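Long-range contact in ORF10 (Moritella marina, PDB 6RIW), which probably condenses acyl chains as the ketosynthase-chain length factor part of a polyunsaturated fatty acid synthase: residues Asp152-His157 with Asn945-Met950. Sequence-based numbering, arbitrary orientation.
Sequences DFQLTH and NQPVMM
His157 meets the backbone of Val948 and Met949 with its imidazole ring. His157 ND1 accepts a hydrogen bond from Met949 N at 3.0 Å, nearly straight (172° at the hydrogen). The donor sits 29° out of the ring plane. Val948 CA touches the ring edge, 3.6 Å from His157 ND1. The His157 amide N also donates to Gln946 O at 2.9 Å. Replacing His157 with alanine would probably leave the Met949 amide without its acceptor and open a gap beside Val948.

The tight part continues at the Leu155 side chain. Val948 CG2 packs 4.0 Å from Leu155 CB. Helices 129-148 and 597-608 also touch the Leu155 side chain. The backbone of Leu155 and the Gln154 side chain form the looser side, where a water enters. Val948 N reaches Leu155 O only weakly, and the water bonds to both atoms. Gln154 and Pro947 are partly exposed. Gln154 NE2 merely brushes Pro947 CB at 4.0 Å, while Gln154 OE1 takes the Val944 amide.

The touching parts, Gln154 to His157 and Gln946 to Met949, run 77° apart and share a single beta bridge, Thr156 with Pro947. This is an isolated bridge between irregular segments, joining a ketosynthase loop to the chain that follows helix 929-934.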
ATOM      1  N   ASP A 152     -34.572 -21.383 -12.239  1.00 21.61           N
ATOM      2  CA  ASP A 152     -33.975 -20.833 -13.450  1.00 17.64           C
ATOM      3  C   ASP A 152     -33.568 -19.372 -13.294  1.00 17.57           C
ATOM      4  O   ASP A 152     -33.196 -18.734 -14.284  1.00 15.60           O
ATOM      5  CB  ASP A 152     -34.947 -20.995 -14.625  1.00 21.01           C
ATOM      6  CG  ASP A 152     -35.259 -22.462 -14.923  1.00 28.65           C
ATOM      7  OD1 ASP A 152     -34.345 -23.322 -14.815  1.00 31.72           O
ATOM      8  OD2 ASP A 152     -36.425 -22.761 -15.259  1.00 29.46           O
ATOM      9  N   PHE A 153     -33.652 -18.812 -12.089  1.00 16.25           N
ATOM     10  CA  PHE A 153     -33.104 -17.482 -11.874  1.00 16.17           C
ATOM     11  C   PHE A 153     -31.614 -17.466 -12.215  1.00 14.39           C
ATOM     12  O   PHE A 153     -30.886 -18.417 -11.917  1.00 16.84           O
ATOM     13  CB  PHE A 153     -33.297 -17.030 -10.427  1.00 15.60           C
ATOM     14  CG  PHE A 153     -32.675 -15.695 -10.150  1.00 16.03           C
ATOM     15  CD1 PHE A 153     -33.387 -14.531 -10.375  1.00 21.01           C
ATOM     16  CD2 PHE A 153     -31.358 -15.596  -9.721  1.00 17.04           C
ATOM     17  CE1 PHE A 153     -32.811 -13.293 -10.156  1.00 19.18           C
ATOM     18  CE2 PHE A 153     -30.782 -14.347  -9.506  1.00 17.61           C
ATOM     19  CZ  PHE A 153     -31.513 -13.207  -9.722  1.00 17.73           C
ATOM     20  N   GLN A 154     -31.163 -16.382 -12.847  1.00 12.28           N
ATOM     21  CA  GLN A 154     -29.751 -16.206 -13.177  1.00 15.44           C
ATOM     22  C   GLN A 154     -29.326 -14.789 -12.837  1.00 13.31           C
ATOM     23  O   GLN A 154     -29.933 -13.826 -13.306  1.00 15.42           O
ATOM     24  CB  GLN A 154     -29.469 -16.441 -14.662  1.00 15.44           C
ATOM     25  CG  GLN A 154     -29.558 -17.855 -15.144  1.00 17.11           C
ATOM     26  CD  GLN A 154     -29.271 -17.888 -16.624  1.00 20.77           C
ATOM     27  OE1 GLN A 154     -29.980 -17.267 -17.411  1.00 22.98           O
ATOM     28  NE2 GLN A 154     -28.213 -18.566 -17.006  1.00 22.46           N
ATOM     29  N   LEU A 155     -28.284 -14.660 -12.028  1.00 14.40           N
ATOM     30  CA  LEU A 155     -27.693 -13.354 -11.792  1.00 13.33           C
ATOM     31  C   LEU A 155     -26.785 -12.966 -12.954  1.00 13.23           C
ATOM     32  O   LEU A 155     -26.097 -13.814 -13.536  1.00 14.85           O
ATOM     33  CB  LEU A 155     -26.899 -13.376 -10.485  1.00 12.33           C
ATOM     34  CG  LEU A 155     -26.327 -12.053  -9.982  1.00 14.11           C
ATOM     35  CD1 LEU A 155     -27.433 -11.097  -9.604  1.00 13.34           C
ATOM     36  CD2 LEU A 155     -25.458 -12.382  -8.757  1.00 12.36           C
ATOM     37  N   THR A 156     -26.771 -11.681 -13.288  1.00 14.55           N
ATOM     38  CA  THR A 156     -25.859 -11.211 -14.324  1.00 14.19           C
ATOM     39  C   THR A 156     -24.481 -10.906 -13.731  1.00 14.77           C
ATOM     40  O   THR A 156     -24.353 -10.571 -12.550  1.00 14.52           O
ATOM     41  CB  THR A 156     -26.416  -9.973 -15.035  1.00 16.16           C
ATOM     42  OG1 THR A 156     -26.557  -8.898 -14.103  1.00 19.08           O
ATOM     43  CG2 THR A 156     -27.788 -10.283 -15.666  1.00 15.72           C
ATOM     44  N   HIS A 157     -23.444 -11.043 -14.564  1.00 12.75           N
ATOM     45  CA  HIS A 157     -22.094 -10.671 -14.139  1.00 15.09           C
ATOM     46  C   HIS A 157     -22.006  -9.167 -13.829  1.00 15.38           C
ATOM     47  O   HIS A 157     -22.703  -8.338 -14.423  1.00 12.44           O
ATOM     48  CB  HIS A 157     -21.080 -11.086 -15.222  1.00 14.69           C
ATOM     49  CG  HIS A 157     -19.693 -11.330 -14.708  1.00 17.08           C
ATOM     50  ND1 HIS A 157     -19.322 -12.500 -14.087  1.00 17.91           N
ATOM     51  CD2 HIS A 157     -18.584 -10.556 -14.741  1.00 18.10           C
ATOM     52  CE1 HIS A 157     -18.046 -12.439 -13.757  1.00 18.18           C
ATOM     53  NE2 HIS A 157     -17.575 -11.268 -14.141  1.00 15.72           N
ATOM     54  N   ASN A 945     -28.368 -12.513 -20.678  1.00 18.11           N
ATOM     55  CA  ASN A 945     -27.355 -12.397 -21.715  1.00 22.03           C
ATOM     56  C   ASN A 945     -25.961 -12.718 -21.183  1.00 19.60           C
ATOM     57  O   ASN A 945     -25.163 -13.372 -21.866  1.00 18.01           O
ATOM     58  CB  ASN A 945     -27.394 -10.990 -22.294  1.00 20.20           C
ATOM     59  CG  ASN A 945     -26.549 -10.869 -23.530  1.00 23.79           C
ATOM     60  OD1 ASN A 945     -26.696 -11.654 -24.480  1.00 21.12           O
ATOM     61  ND2 ASN A 945     -25.629  -9.899 -23.525  1.00 22.87           N
ATOM     62  N   GLN A 946     -25.646 -12.265 -19.971  1.00 18.43           N
ATOM     63  CA  GLN A 946     -24.311 -12.459 -19.395  1.00 18.41           C
ATOM     64  C   GLN A 946     -24.441 -12.968 -17.967  1.00 15.21           C
ATOM     65  O   GLN A 946     -24.504 -12.175 -17.023  1.00 17.84           O
ATOM     66  CB  GLN A 946     -23.498 -11.167 -19.435  1.00 18.93           C
ATOM     67  CG  GLN A 946     -22.046 -11.362 -19.001  1.00 21.80           C
ATOM     68  CD  GLN A 946     -21.381 -12.531 -19.695  1.00 23.44           C
ATOM     69  OE1 GLN A 946     -21.324 -13.650 -19.169  1.00 24.02           O
ATOM     70  NE2 GLN A 946     -20.879 -12.282 -20.895  1.00 25.22           N
ATOM     71  N   PRO A 947     -24.489 -14.278 -17.776  1.00 17.69           N
ATOM     72  CA  PRO A 947     -24.560 -14.829 -16.419  1.00 15.65           C
ATOM     73  C   PRO A 947     -23.203 -14.709 -15.733  1.00 18.97           C
ATOM     74  O   PRO A 947     -22.195 -14.380 -16.363  1.00 16.45           O
ATOM     75  CB  PRO A 947     -24.943 -16.287 -16.650  1.00 20.11           C
ATOM     76  CG  PRO A 947     -24.395 -16.597 -18.019  1.00 25.75           C
ATOM     77  CD  PRO A 947     -24.419 -15.328 -18.809  1.00 19.40           C
ATOM     78  N   VAL A 948     -23.192 -14.955 -14.414  1.00 19.54           N
ATOM     79  CA  VAL A 948     -21.930 -14.891 -13.660  1.00 17.06           C
ATOM     80  C   VAL A 948     -20.945 -15.903 -14.221  1.00 17.61           C
ATOM     81  O   VAL A 948     -21.267 -17.085 -14.377  1.00 18.63           O
ATOM     82  CB  VAL A 948     -22.172 -15.142 -12.164  1.00 17.98           C
ATOM     83  CG1 VAL A 948     -20.811 -15.165 -11.398  1.00 15.80           C
ATOM     84  CG2 VAL A 948     -23.068 -14.054 -11.571  1.00 15.98           C
ATOM     85  N   MET A 949     -19.734 -15.445 -14.538  1.00 16.41           N
ATOM     86  CA  MET A 949     -18.723 -16.303 -15.144  1.00 18.31           C
ATOM     87  C   MET A 949     -17.675 -16.693 -14.106  1.00 16.01           C
ATOM     88  O   MET A 949     -17.151 -15.831 -13.396  1.00 17.00           O
ATOM     89  CB  MET A 949     -18.038 -15.615 -16.324  1.00 19.20           C
ATOM     90  CG  MET A 949     -19.013 -15.122 -17.397  1.00 26.02           C
ATOM     91  SD  MET A 949     -19.891 -16.501 -18.169  1.00 32.62           S
ATOM     92  CE  MET A 949     -18.507 -17.255 -19.036  1.00 34.30           C
ATOM     93  N   MET A 950     -17.330 -17.979 -14.067  1.00 16.80           N
ATOM     94  CA  MET A 950     -16.419 -18.503 -13.054  1.00 15.84           C
ATOM     95  C   MET A 950     -15.015 -18.770 -13.575  1.00 15.13           C
ATOM     96  O   MET A 950     -14.170 -19.219 -12.795  1.00 14.60           O
ATOM     97  CB  MET A 950     -16.989 -19.801 -12.479  1.00 20.35           C
ATOM     98  CG  MET A 950     -18.412 -19.673 -11.969  1.00 20.34           C
ATOM     99  SD  MET A 950     -18.443 -18.634 -10.512  1.00 21.44           S
ATOM    100  CE  MET A 950     -18.048 -19.908  -9.307  1.00 19.93           C
TER
HETATM  101  O   HOH W   1     -25.698 -16.550 -13.228  1.00 22.04           O